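Long-range contact in DNA repair protein MmcB-related protein (PDB 3DNX), which is of unknown function but belongs to the MmcB-like family of the PDDEXK nuclease-like clan and may take part in DNA repair: residues Gln73-Ala85 with Ile111-Arg125. Residues are numbered along the deposited sequence; the frame is centred on the assembly and turned at random.
Sequences QGYLEWCDRYFWA and IVRMAPEQKLAPARR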
# COMPACT_ATOMS: atom_id res chain seq x y z
N GLN A 73 7.15 -24.77 -4.86
CA GLN A 73 7.51 -24.44 -6.24
C GLN A 73 6.38 -23.66 -6.96
O GLN A 73 6.66 -22.93 -7.89
CB GLN A 73 7.95 -25.65 -7.02
CG GLN A 73 9.44 -25.91 -6.81
CD GLN A 73 9.81 -27.34 -7.01
OE1 GLN A 73 10.55 -27.68 -7.94
NE2 GLN A 73 9.30 -28.21 -6.14
N GLY A 74 5.14 -23.80 -6.49
CA GLY A 74 4.00 -23.04 -7.00
C GLY A 74 4.05 -21.55 -6.74
O GLY A 74 3.34 -20.77 -7.42
N TYR A 75 4.85 -21.13 -5.76
CA TYR A 75 5.06 -19.71 -5.53
C TYR A 75 5.95 -19.05 -6.58
O TYR A 75 5.90 -17.84 -6.75
CB TYR A 75 5.68 -19.44 -4.17
CG TYR A 75 4.91 -19.89 -2.97
CD1 TYR A 75 5.48 -20.77 -2.06
CD2 TYR A 75 3.63 -19.41 -2.70
CE1 TYR A 75 4.82 -21.18 -0.92
CE2 TYR A 75 2.93 -19.83 -1.54
CZ TYR A 75 3.53 -20.71 -0.66
OH TYR A 75 2.90 -21.15 0.48
N LEU A 76 6.76 -19.83 -7.28
CA LEU A 76 7.77 -19.28 -8.19
C LEU A 76 7.22 -18.37 -9.31
O LEU A 76 7.82 -17.34 -9.64
CB LEU A 76 8.60 -20.43 -8.77
CG LEU A 76 9.46 -21.18 -7.72
CD1 LEU A 76 10.45 -22.15 -8.38
CD2 LEU A 76 10.18 -20.19 -6.80
N GLU A 77 6.09 -18.78 -9.89
CA GLU A 77 5.47 -18.05 -10.97
C GLU A 77 4.85 -16.72 -10.52
O GLU A 77 4.36 -15.96 -11.35
CB GLU A 77 4.41 -18.92 -11.67
CG GLU A 77 3.20 -19.35 -10.83
CD GLU A 77 2.06 -19.85 -11.71
OE1 GLU A 77 1.98 -19.38 -12.87
OE2 GLU A 77 1.25 -20.69 -11.26
N TRP A 78 4.86 -16.45 -9.22
CA TRP A 78 4.25 -15.23 -8.69
C TRP A 78 5.27 -14.23 -8.17
O TRP A 78 4.88 -13.31 -7.46
CB TRP A 78 3.26 -15.60 -7.58
CG TRP A 78 2.17 -16.45 -8.08
CD1 TRP A 78 2.00 -17.78 -7.83
CD2 TRP A 78 1.12 -16.07 -8.98
NE1 TRP A 78 0.88 -18.24 -8.50
CE2 TRP A 78 0.33 -17.21 -9.22
CE3 TRP A 78 0.76 -14.86 -9.61
CZ2 TRP A 78 -0.79 -17.19 -10.03
CZ3 TRP A 78 -0.34 -14.83 -10.41
CH2 TRP A 78 -1.11 -16.00 -10.62
N CYS A 79 6.55 -14.42 -8.51
CA CYS A 79 7.62 -13.54 -8.04
C CYS A 79 8.81 -13.50 -8.98
O CYS A 79 8.94 -14.32 -9.86
CB CYS A 79 8.07 -13.94 -6.62
SG CYS A 79 8.78 -15.58 -6.44
N ASP A 80 9.64 -12.47 -8.83
CA ASP A 80 10.91 -12.39 -9.50
C ASP A 80 11.95 -13.20 -8.73
O ASP A 80 12.78 -13.84 -9.36
CB ASP A 80 11.39 -10.94 -9.59
CG ASP A 80 10.47 -10.08 -10.39
OD1 ASP A 80 10.11 -10.46 -11.54
OD2 ASP A 80 10.13 -9.02 -9.90
N ARG A 81 11.89 -13.18 -7.40
CA ARG A 81 12.82 -13.91 -6.53
C ARG A 81 12.04 -14.52 -5.37
O ARG A 81 11.16 -13.89 -4.82
CB ARG A 81 13.91 -13.00 -5.99
CG ARG A 81 14.79 -12.37 -7.07
CD ARG A 81 16.00 -11.73 -6.46
NE ARG A 81 16.62 -10.74 -7.33
CZ ARG A 81 17.79 -10.86 -7.94
NH1 ARG A 81 18.23 -9.87 -8.71
NH2 ARG A 81 18.56 -11.90 -7.77
N TYR A 82 12.35 -15.77 -5.08
CA TYR A 82 11.76 -16.56 -3.99
C TYR A 82 12.81 -16.91 -2.93
O TYR A 82 13.92 -17.41 -3.24
CB TYR A 82 11.17 -17.87 -4.55
CG TYR A 82 10.62 -18.74 -3.46
CD1 TYR A 82 9.35 -18.54 -2.99
CD2 TYR A 82 11.39 -19.77 -2.91
CE1 TYR A 82 8.84 -19.33 -1.96
CE2 TYR A 82 10.91 -20.54 -1.88
CZ TYR A 82 9.61 -20.34 -1.44
OH TYR A 82 9.09 -21.10 -0.43
N PHE A 83 12.45 -16.63 -1.67
CA PHE A 83 13.33 -16.82 -0.50
C PHE A 83 12.61 -17.58 0.59
O PHE A 83 11.37 -17.45 0.77
CB PHE A 83 13.73 -15.52 0.19
CG PHE A 83 14.45 -14.53 -0.68
CD1 PHE A 83 15.81 -14.31 -0.56
CD2 PHE A 83 13.74 -13.78 -1.62
CE1 PHE A 83 16.46 -13.37 -1.35
CE2 PHE A 83 14.37 -12.84 -2.40
CZ PHE A 83 15.74 -12.65 -2.29
N TRP A 84 13.42 -18.35 1.34
CA TRP A 84 13.05 -18.82 2.66
C TRP A 84 13.57 -17.86 3.71
O TRP A 84 14.59 -17.22 3.48
CB TRP A 84 13.61 -20.20 2.93
CG TRP A 84 13.23 -21.22 1.91
CD1 TRP A 84 13.95 -21.57 0.83
CD2 TRP A 84 12.03 -22.01 1.88
NE1 TRP A 84 13.29 -22.56 0.12
CE2 TRP A 84 12.09 -22.81 0.74
CE3 TRP A 84 10.91 -22.10 2.72
CZ2 TRP A 84 11.09 -23.72 0.42
CZ3 TRP A 84 9.91 -22.99 2.39
CH2 TRP A 84 10.00 -23.77 1.26
N ALA A 85 12.86 -17.73 4.82
CA ALA A 85 13.35 -17.00 6.01
C ALA A 85 13.16 -17.93 7.22
O ALA A 85 12.07 -18.43 7.46
CB ALA A 85 12.60 -15.66 6.22
N ILE A 111 20.21 -11.48 4.36
CA ILE A 111 20.17 -12.40 3.23
C ILE A 111 21.54 -13.11 3.26
O ILE A 111 22.58 -12.45 3.26
CB ILE A 111 20.01 -11.67 1.91
CG1 ILE A 111 18.69 -10.88 1.87
CG2 ILE A 111 20.15 -12.65 0.73
CD1 ILE A 111 18.51 -10.08 0.64
N VAL A 112 21.53 -14.41 3.36
CA VAL A 112 22.79 -15.16 3.34
C VAL A 112 23.00 -15.82 1.97
O VAL A 112 24.11 -16.22 1.64
CB VAL A 112 22.90 -16.15 4.50
CG1 VAL A 112 23.08 -15.36 5.85
CG2 VAL A 112 21.72 -17.09 4.57
N ARG A 113 21.91 -15.93 1.20
CA ARG A 113 21.92 -16.46 -0.15
C ARG A 113 20.87 -15.76 -1.00
O ARG A 113 19.67 -15.83 -0.72
CB ARG A 113 21.65 -17.98 -0.09
CG ARG A 113 21.82 -18.68 -1.39
CD ARG A 113 21.88 -20.18 -1.16
NE ARG A 113 20.59 -20.78 -0.95
CZ ARG A 113 20.31 -21.73 -0.06
NH1 ARG A 113 19.08 -22.23 0.01
NH2 ARG A 113 21.24 -22.22 0.76
N MSE A 114 21.33 -15.07 -2.05
CA MSE A 114 20.46 -14.26 -2.88
C MSE A 114 19.70 -15.21 -3.78
O MSE A 114 20.30 -16.15 -4.31
CB MSE A 114 21.30 -13.24 -3.67
CG MSE A 114 20.54 -12.40 -4.62
SE MSE A 114 19.10 -11.40 -3.81
CE MSE A 114 20.08 -10.24 -2.59
N ALA A 115 18.39 -15.02 -3.92
CA ALA A 115 17.63 -15.87 -4.78
C ALA A 115 17.99 -15.63 -6.26
O ALA A 115 18.33 -14.51 -6.66
CB ALA A 115 16.18 -15.69 -4.52
N PRO A 116 17.93 -16.69 -7.09
CA PRO A 116 18.08 -16.46 -8.53
C PRO A 116 16.88 -15.65 -9.09
O PRO A 116 15.78 -15.73 -8.54
CB PRO A 116 18.11 -17.88 -9.11
CG PRO A 116 17.41 -18.72 -8.15
CD PRO A 116 17.70 -18.11 -6.78
N GLU A 117 17.11 -14.85 -10.14
CA GLU A 117 16.05 -14.03 -10.76
C GLU A 117 15.29 -14.81 -11.85
O GLU A 117 15.90 -15.31 -12.79
CB GLU A 117 16.60 -12.71 -11.33
CG GLU A 117 15.51 -11.86 -12.01
CD GLU A 117 15.50 -10.40 -11.57
OE1 GLU A 117 16.52 -9.93 -11.04
OE2 GLU A 117 14.46 -9.71 -11.75
N GLN A 118 13.98 -14.92 -11.68
CA GLN A 118 13.07 -15.53 -12.65
C GLN A 118 11.98 -14.50 -12.98
O GLN A 118 10.82 -14.67 -12.59
CB GLN A 118 12.45 -16.82 -12.06
CG GLN A 118 13.14 -17.35 -10.77
CD GLN A 118 13.27 -18.86 -10.74
OE1 GLN A 118 14.34 -19.39 -10.44
NE2 GLN A 118 12.18 -19.57 -11.04
N LYS A 119 12.37 -13.43 -13.68
CA LYS A 119 11.47 -12.29 -13.91
C LYS A 119 10.03 -12.62 -14.36
O LYS A 119 9.76 -13.53 -15.15
CB LYS A 119 12.09 -11.31 -14.91
CG LYS A 119 13.08 -10.30 -14.33
CD LYS A 119 13.22 -9.08 -15.31
CE LYS A 119 14.68 -8.76 -15.68
NZ LYS A 119 15.49 -8.27 -14.52
N LEU A 120 9.12 -11.81 -13.85
CA LEU A 120 7.69 -11.91 -14.08
C LEU A 120 7.38 -11.20 -15.41
O LEU A 120 8.07 -10.24 -15.79
CB LEU A 120 6.98 -11.23 -12.89
CG LEU A 120 5.93 -11.83 -11.95
CD1 LEU A 120 5.96 -13.28 -11.75
CD2 LEU A 120 6.07 -11.13 -10.59
N ALA A 121 6.35 -11.65 -16.13
CA ALA A 121 5.86 -10.93 -17.32
C ALA A 121 5.18 -9.59 -16.90
O ALA A 121 4.64 -9.52 -15.80
CB ALA A 121 4.89 -11.82 -18.10
N PRO A 122 5.27 -8.52 -17.75
CA PRO A 122 4.73 -7.17 -17.48
C PRO A 122 3.27 -7.12 -17.00
O PRO A 122 2.94 -6.31 -16.10
CB PRO A 122 4.83 -6.44 -18.84
CG PRO A 122 5.95 -7.12 -19.55
CD PRO A 122 6.05 -8.55 -19.01
N ALA A 123 2.41 -7.95 -17.60
CA ALA A 123 0.99 -7.94 -17.27
C ALA A 123 0.77 -8.50 -15.87
O ALA A 123 -0.09 -8.04 -15.13
CB ALA A 123 0.19 -8.75 -18.29
N ARG A 124 1.53 -9.52 -15.52
CA ARG A 124 1.42 -10.14 -14.21
C ARG A 124 2.00 -9.27 -13.11
O ARG A 124 1.45 -9.21 -12.01
CB ARG A 124 2.19 -11.42 -14.20
CG ARG A 124 1.91 -12.31 -13.02
CD ARG A 124 1.06 -13.47 -13.51
NE ARG A 124 1.36 -14.66 -12.80
CZ ARG A 124 1.02 -15.89 -13.17
NH1 ARG A 124 1.39 -16.88 -12.40
NH2 ARG A 124 0.31 -16.15 -14.26
N ARG A 125 3.15 -8.65 -13.38
CA ARG A 125 3.71 -7.67 -12.47
C ARG A 125 2.67 -6.59 -12.13
O ARG A 125 2.54 -6.17 -10.98
CB ARG A 125 4.92 -7.01 -13.11
CG ARG A 125 5.67 -6.08 -12.19
CD ARG A 125 6.88 -5.48 -12.88
NE ARG A 125 7.67 -6.56 -13.47
CZ ARG A 125 8.42 -7.40 -12.76
NH1 ARG A 125 8.51 -7.28 -11.44
NH2 ARG A 125 9.07 -8.38 -13.40
O HOH W 1 12.43 -7.42 -11.44
O HOH W 2 13.99 -17.16 -7.27
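Buried Asp80 and the partly exposed Arg125 meet in the tight part of this contact. The guanidinium grips the carboxylate end-on, the two planes only 19° apart: NH1 reaches the syn lone pair of OD2 at 2.8 Å, while NH2 meets OD1. Leu120 N also donates to OD1 (2.9 Å), and Ile54 N to OD2, so both carboxylate oxygens are held and the group's rotation is fixed. Asp80 O, in turn, takes an almost straight bond from Gln118 N. Farther along, Ala115 CB sits squarely over one face of the buried Phe83 ring, 3.9 Å from its centroid, a CH-pi contact; the selenium of the exposed selenomethionine Met114 borders the ring's edge from the solvent side.

The solvent side is looser and built largely from long, partly exposed side chains. Arg81, with CG anti to its carbonyl carbon (chi1 -61°) and the chain extended to NE, carries NH2 to Ala115 O (2.8 Å). Its NH1 forms a salt bridge with Glu117 OE1, the carboxylate and guanidinium planes steeply inclined, and Lys119 extends this charge network through a weak bond to Glu117. At the other end, Arg124 lays its guanidinium over one face of the Trp78 six-membered ring, a cation-pi stack with CZ 3.5 Å from the centroid, while NH1 forms a salt bridge with Glu77 OE1, its hydrogen bond bent and weak.

The irregular segment 114-121 runs from edge strand 109-113 past the start of strand 81-86 to helix 122-144. Strands 54-59 and 100-104 flank 81-86, and Leu128 of the helix packs against both Trp78 and Leu120.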